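Phosphoribosylaminoimidazole carboxylase (Treponema denticola, PDB 5C5D) catalyses the reversible carboxylation of 5-aminoimidazole ribonucleotide with carbon dioxide to 4-carboxy-5-aminoimidazole ribonucleotide, a step of de novo purine biosynthesis. Local coordinates at the interface of chains A and B and the interface of chains A and C. Sequence-based numbering; all coordinates share one arbitrary frame. Chains: chain A/B/C, phosphoribosylaminoimidazole carboxylase.

Contact 1: the interface of chains A and B. Residues chain A 35-36, 45, 49; chain B 151, 154.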
loop_
_atom_site.group_PDB
_atom_site.type_symbol
_atom_site.label_atom_id
_atom_site.label_comp_id
_atom_site.label_asym_id
_atom_site.label_seq_id
_atom_site.Cartn_x
_atom_site.Cartn_y
_atom_site.Cartn_z
ATOM N N ARG A 35 -29.282 12.809 11.635
ATOM C CA ARG A 35 -30.158 12.237 10.621
ATOM C C ARG A 35 -29.479 11.053 9.947
ATOM O O ARG A 35 -28.243 10.981 9.911
ATOM C CB ARG A 35 -30.518 13.290 9.582
ATOM C CG ARG A 35 -31.220 14.523 10.171
ATOM C CD ARG A 35 -32.489 14.136 10.892
ATOM N NE ARG A 35 -33.490 13.493 10.039
ATOM C CZ ARG A 35 -34.441 14.145 9.369
ATOM N NH1 ARG A 35 -34.535 15.471 9.432
ATOM N NH2 ARG A 35 -35.312 13.467 8.633
ATOM N N ILE A 36 -30.298 10.135 9.423
ATOM C CA ILE A 36 -29.836 8.979 8.677
ATOM C C ILE A 36 -30.383 9.004 7.252
ATOM O O ILE A 36 -31.547 9.293 7.022
ATOM C CB ILE A 36 -30.251 7.664 9.338
ATOM C CG1 ILE A 36 -29.662 7.583 10.744
ATOM C CG2 ILE A 36 -29.796 6.480 8.494
ATOM C CD1 ILE A 36 -30.165 6.415 11.540
ATOM N N HIS A 45 -35.038 10.701 -0.297
ATOM C CA HIS A 45 -35.195 10.978 1.129
ATOM C C HIS A 45 -34.128 11.981 1.601
ATOM O O HIS A 45 -34.418 12.907 2.380
ATOM C CB HIS A 45 -35.124 9.653 1.898
ATOM C CG HIS A 45 -34.690 9.782 3.322
ATOM N ND1 HIS A 45 -35.460 10.389 4.289
ATOM C CD2 HIS A 45 -33.565 9.355 3.949
ATOM C CE1 HIS A 45 -34.824 10.350 5.447
ATOM N NE2 HIS A 45 -33.673 9.723 5.269
ATOM N N MET A 49 -34.755 16.014 2.649
ATOM C CA MET A 49 -34.242 16.411 3.944
ATOM C C MET A 49 -33.354 17.644 3.820
ATOM O O MET A 49 -33.482 18.590 4.596
ATOM C CB MET A 49 -33.478 15.241 4.551
ATOM C CG MET A 49 -32.914 15.475 5.929
ATOM S SD MET A 49 -31.635 14.258 6.305
ATOM C CE MET A 49 -32.549 12.747 6.014
ATOM N N ILE B 151 -34.920 4.718 5.765
ATOM C CA ILE B 151 -35.807 5.859 6.034
ATOM C C ILE B 151 -36.489 5.680 7.369
ATOM O O ILE B 151 -36.716 6.642 8.094
ATOM C CB ILE B 151 -36.856 6.035 4.924
ATOM C CG1 ILE B 151 -36.141 6.365 3.610
ATOM C CG2 ILE B 151 -37.850 7.121 5.286
ATOM C CD1 ILE B 151 -37.038 6.516 2.395
ATOM N N ASP B 154 -34.224 6.510 10.257
ATOM C CA ASP B 154 -34.128 7.941 10.465
ATOM C C ASP B 154 -35.278 8.482 11.299
ATOM O O ASP B 154 -35.083 9.304 12.193
ATOM C CB ASP B 154 -34.100 8.656 9.131
ATOM C CG ASP B 154 -34.143 10.152 9.282
ATOM O OD1 ASP B 154 -33.136 10.742 9.747
ATOM O OD2 ASP B 154 -35.205 10.736 8.964
#
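A C-terminal helix docked on a neighbouring subunit makes this interface: B:Asp154 and B:Ile151, one turn apart on B's long helix, clasp A:Arg35, A:Ile36 and A:His45 and so tie chain B to chain A, a link that probably stabilises the octamer deposited as the assembly. The core is a bidentate salt bridge. A:Arg35 presents its guanidinium side-on, NE bonding B:Asp154 OD1 at 2.8 Å and NH2 bonding the other carboxylate oxygen, OD2, at 2.8 Å. Both oxygens use their syn lone pairs, and the two planes lie only 17° apart, so the groups meet nearly coplanar, edge to edge. Bends at chi2 and chi3 (-58° and -61°) turn the NE/NH2 side of the guanidinium to the aspartate. OD1 takes a second bond, from the backbone A:Ile36 N at 2.9 Å, which arrives on the anti side and out of the carboxylate plane. A:Met49 CG lies over one guanidinium face. Beside the salt bridge, A:His45 lends one ring face to B:Ile151: B:Ile151 CG1 lies 3.7 Å from A:His45 CG, towards the rim. The ring's rotation is fixed by A:His45 NE2, which donates to the backbone A:Ile36 O at 2.8 Å, in both the ring and carbonyl planes. In the fold, strand 31-36 and helix 43-54 of A form the docking surface, and helix 133-155 of B supplies its C-terminal end.

Contact 2: the interface of chains A and C. Residues chain A 123, 126-127, 130; chain C 61, 83-84, 127.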
loop_
_atom_site.group_PDB
_atom_site.type_symbol
_atom_site.label_atom_id
_atom_site.label_comp_id
_atom_site.label_asym_id
_atom_site.label_seq_id
_atom_site.Cartn_x
_atom_site.Cartn_y
_atom_site.Cartn_z
ATOM N N LEU A 123 -13.608 21.967 13.847
ATOM C CA LEU A 123 -13.585 22.692 12.579
ATOM C C LEU A 123 -14.903 23.443 12.356
ATOM O O LEU A 123 -14.904 24.595 11.920
ATOM C CB LEU A 123 -13.321 21.734 11.408
ATOM C CG LEU A 123 -13.434 22.387 10.024
ATOM C CD1 LEU A 123 -12.386 23.468 9.848
ATOM C CD2 LEU A 123 -13.317 21.326 8.942
ATOM N N ARG A 126 -14.898 26.470 14.521
ATOM C CA ARG A 126 -13.964 27.493 14.097
ATOM C C ARG A 126 -14.396 28.107 12.774
ATOM O O ARG A 126 -14.036 29.240 12.461
ATOM C CB ARG A 126 -12.549 26.933 14.008
ATOM C CG ARG A 126 -12.034 26.476 15.346
ATOM C CD ARG A 126 -10.729 25.744 15.226
ATOM N NE ARG A 126 -9.594 26.598 14.904
ATOM C CZ ARG A 126 -8.353 26.139 14.760
ATOM N NH1 ARG A 126 -8.097 24.840 14.887
ATOM N NH2 ARG A 126 -7.354 26.969 14.479
ATOM N N ILE A 127 -15.230 27.404 12.026
ATOM C CA ILE A 127 -15.802 27.990 10.821
ATOM C C ILE A 127 -16.793 29.108 11.222
ATOM O O ILE A 127 -16.708 30.224 10.709
ATOM C CB ILE A 127 -16.504 26.925 9.951
ATOM C CG1 ILE A 127 -15.443 26.179 9.131
ATOM C CG2 ILE A 127 -17.525 27.553 9.028
ATOM C CD1 ILE A 127 -15.963 24.951 8.381
ATOM N N LEU A 130 -15.588 32.659 12.733
ATOM C CA LEU A 130 -15.152 33.763 11.898
ATOM C C LEU A 130 -16.137 34.930 11.990
ATOM O O LEU A 130 -15.767 36.073 11.728
ATOM C CB LEU A 130 -15.010 33.336 10.442
ATOM C CG LEU A 130 -13.981 32.246 10.125
ATOM C CD1 LEU A 130 -13.650 32.284 8.647
ATOM C CD2 LEU A 130 -12.733 32.383 10.951
ATOM N N LEU C 61 -9.228 33.240 6.547
ATOM C CA LEU C 61 -8.847 31.828 6.479
ATOM C C LEU C 61 -7.390 31.726 6.048
ATOM O O LEU C 61 -6.882 32.579 5.325
ATOM C CB LEU C 61 -9.733 31.070 5.492
ATOM C CG LEU C 61 -11.186 30.864 5.872
ATOM C CD1 LEU C 61 -11.966 30.328 4.684
ATOM C CD2 LEU C 61 -11.311 29.948 7.070
ATOM N N ALA C 83 -10.705 28.911 11.521
ATOM C CA ALA C 83 -10.472 27.706 10.728
ATOM C C ALA C 83 -9.292 27.839 9.755
ATOM O O ALA C 83 -8.954 28.943 9.298
ATOM C CB ALA C 83 -11.739 27.372 9.976
ATOM N N THR C 84 -8.675 26.698 9.415
ATOM C CA THR C 84 -7.685 26.660 8.343
ATOM C C THR C 84 -7.958 25.488 7.398
ATOM O O THR C 84 -8.740 24.592 7.700
ATOM C CB THR C 84 -6.232 26.548 8.865
ATOM O OG1 THR C 84 -5.978 25.231 9.358
ATOM C CG2 THR C 84 -5.972 27.610 9.957
ATOM N N ILE C 127 -17.084 28.759 2.940
ATOM C CA ILE C 127 -17.000 29.020 4.370
ATOM C C ILE C 127 -17.481 30.463 4.651
ATOM O O ILE C 127 -18.330 30.674 5.518
ATOM C CB ILE C 127 -15.565 28.811 4.900
ATOM C CG1 ILE C 127 -15.333 27.311 5.122
ATOM C CG2 ILE C 127 -15.339 29.566 6.192
ATOM C CD1 ILE C 127 -13.887 26.929 5.443
HETATM O O HOH W 1 -18.142 31.310 8.442
#
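Across the contact, the backbone N of C:Ala83, in an extended conformation, points towards the carbonyl O of A:Arg126 near the end of helix 117-128, at 3.5 Å and 135° at the hydrogen, values that mark the hydrogen bond as weak. The methyl of C:Ala83 is the small central group. Its CB packs 4.0 Å from A:Leu123 CD1 and equally near A:Ile127 CG1, while A:Arg126 takes part with CB, at the base of its side chain, against the alanine backbone. Next to this, A:Ile127 and C:Ile127 meet across the two-fold and cross at about a right angle. Their CG1-CD1 arms touch, A:Ile127 CG1 being 4.1 Å from C:Ile127 CD1, and their CG2 methyls touch as well. With chi1 at -81° in both copies, CG1 stands anti to the carbonyl carbon, which directs each ethyl arm towards its partner. A:Leu130 closes the patch mainly through CD1, which lies 3.7 Å from C:Leu61 CD2, the two side chains again nearly perpendicular, and also reaches C:Ile127 CG2; its CD2 lies near the C:Ala83 backbone N. The contact is therefore mainly apolar packing. Besides the weak backbone bond, water 1 bridges the equivalent carbonyls, lying 2.9 Å from A:Ile127 O and 3.0 Å from C:Ile127 O.

Contact 3: the interface of chains A and C. Residues chain A 112-114, 123; chain C 112-114, 123.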
loop_
_atom_site.group_PDB
_atom_site.type_symbol
_atom_site.label_atom_id
_atom_site.label_comp_id
_atom_site.label_asym_id
_atom_site.label_seq_id
_atom_site.Cartn_x
_atom_site.Cartn_y
_atom_site.Cartn_z
ATOM N N ALA A 112 -14.746 19.604 3.286
ATOM C CA ALA A 112 -13.577 19.538 4.167
ATOM C C ALA A 112 -13.420 18.151 4.772
ATOM O O ALA A 112 -14.306 17.710 5.488
ATOM C CB ALA A 112 -13.726 20.517 5.264
ATOM N N LEU A 113 -12.294 17.488 4.550
ATOM C CA LEU A 113 -12.094 16.179 5.143
ATOM C C LEU A 113 -11.374 16.290 6.494
ATOM O O LEU A 113 -10.299 16.892 6.614
ATOM C CB LEU A 113 -11.301 15.290 4.208
ATOM C CG LEU A 113 -10.996 13.848 4.648
ATOM C CD1 LEU A 113 -12.278 13.124 5.040
ATOM C CD2 LEU A 113 -10.278 13.160 3.522
ATOM N N VAL A 114 -11.977 15.700 7.516
ATOM C CA VAL A 114 -11.361 15.600 8.841
ATOM C C VAL A 114 -11.573 14.182 9.366
ATOM O O VAL A 114 -12.688 13.667 9.292
ATOM C CB VAL A 114 -11.994 16.648 9.800
ATOM C CG1 VAL A 114 -11.300 16.659 11.124
ATOM C CG2 VAL A 114 -11.935 18.060 9.177
ATOM N N LEU A 123 -13.608 21.967 13.847
ATOM C CA LEU A 123 -13.585 22.692 12.579
ATOM C C LEU A 123 -14.903 23.443 12.356
ATOM O O LEU A 123 -14.904 24.595 11.920
ATOM C CB LEU A 123 -13.321 21.734 11.408
ATOM C CG LEU A 123 -13.434 22.387 10.024
ATOM C CD1 LEU A 123 -12.386 23.468 9.848
ATOM C CD2 LEU A 123 -13.317 21.326 8.942
ATOM N N ALA C 112 -9.026 21.712 7.723
ATOM C CA ALA C 112 -9.782 21.060 6.651
ATOM C C ALA C 112 -8.859 20.569 5.545
ATOM O O ALA C 112 -8.185 21.380 4.928
ATOM C CB ALA C 112 -10.746 22.017 6.070
ATOM N N LEU C 113 -8.860 19.278 5.247
ATOM C CA LEU C 113 -8.021 18.781 4.173
ATOM C C LEU C 113 -8.788 18.751 2.843
ATOM O O LEU C 113 -9.875 18.171 2.729
ATOM C CB LEU C 113 -7.505 17.396 4.501
ATOM C CG LEU C 113 -6.579 16.697 3.491
ATOM C CD1 LEU C 113 -5.393 17.590 3.144
ATOM C CD2 LEU C 113 -6.147 15.387 4.085
ATOM N N VAL C 114 -8.208 19.382 1.832
ATOM C CA VAL C 114 -8.741 19.338 0.469
ATOM C C VAL C 114 -7.580 19.107 -0.496
ATOM O O VAL C 114 -6.553 19.775 -0.381
ATOM C CB VAL C 114 -9.477 20.669 0.143
ATOM C CG1 VAL C 114 -10.142 20.607 -1.194
ATOM C CG2 VAL C 114 -10.531 20.986 1.227
ATOM N N LEU C 123 -13.876 25.801 -1.119
ATOM C CA LEU C 123 -14.206 25.609 0.291
ATOM C C LEU C 123 -14.078 26.926 1.065
ATOM O O LEU C 123 -14.928 27.253 1.896
ATOM C CB LEU C 123 -13.303 24.538 0.921
ATOM C CG LEU C 123 -13.476 24.384 2.438
ATOM C CD1 LEU C 123 -14.878 23.917 2.778
ATOM C CD2 LEU C 123 -12.431 23.424 2.982
#
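A:Leu113 and C:Leu113 pair as an antiparallel beta bridge across the two-fold axis, and the hydrogen bonds run both ways. A:Leu113 N donates to C:Leu113 O at 3.1 Å, and C:Leu113 N returns the same bond to A:Leu113 O. Each is fairly straight, 164° at the hydrogen, although the donor is tilted 20° from the carbonyl plane and the C=O...N angle is well bent. The reciprocal pair would be expected to set the register of the two short strands, since a shift of either chain would disturb both bonds together.

Apolar contacts flank the bridge. The methyls of A:Ala112 and C:Ala112 press together side by side, CB to CB at 3.4 Å, tighter than ordinary van der Waals contact; this places the small side chains next to the symmetry axis. Each methyl is also flanked by Leu123 of the other chain: A:Ala112 CB lies 3.9 Å from C:Leu123 CD2, and the twin contact uses A:Leu123 CD2. Chi1 of 174° sets the leucine CG opposite its backbone N, and of the two branches it is CD2 that reaches the alanine. At A:Leu113 the side chain approaches through its base, with CB 3.5 Å from the carbonyl C:Leu113 O.

Together the reciprocal strand pairing and the close alanine packing join strand 112-113 of chains A and C, and so are likely to fix the two-fold arrangement of these subunits in the deposited assembly.

Contacts 2 and 3 belong to one two-fold interface between chains A and C: the centres of their C-alpha atoms lie about 10 Å apart, and A:Leu123 serves both, one branch turned to each. Helix 117-128 thereby couples the apolar packing of contact 2 to the strand pairing of contact 3. Contact 1 stands apart, its C-alpha centre about 27 Å from that of contact 2 and 24 Å from that of contact 3, and it joins chain A to chain B through an interface that is not an exact two-fold. Chain A thus meets two neighbours through separate surfaces, consistent with the eight-chain deposited assembly.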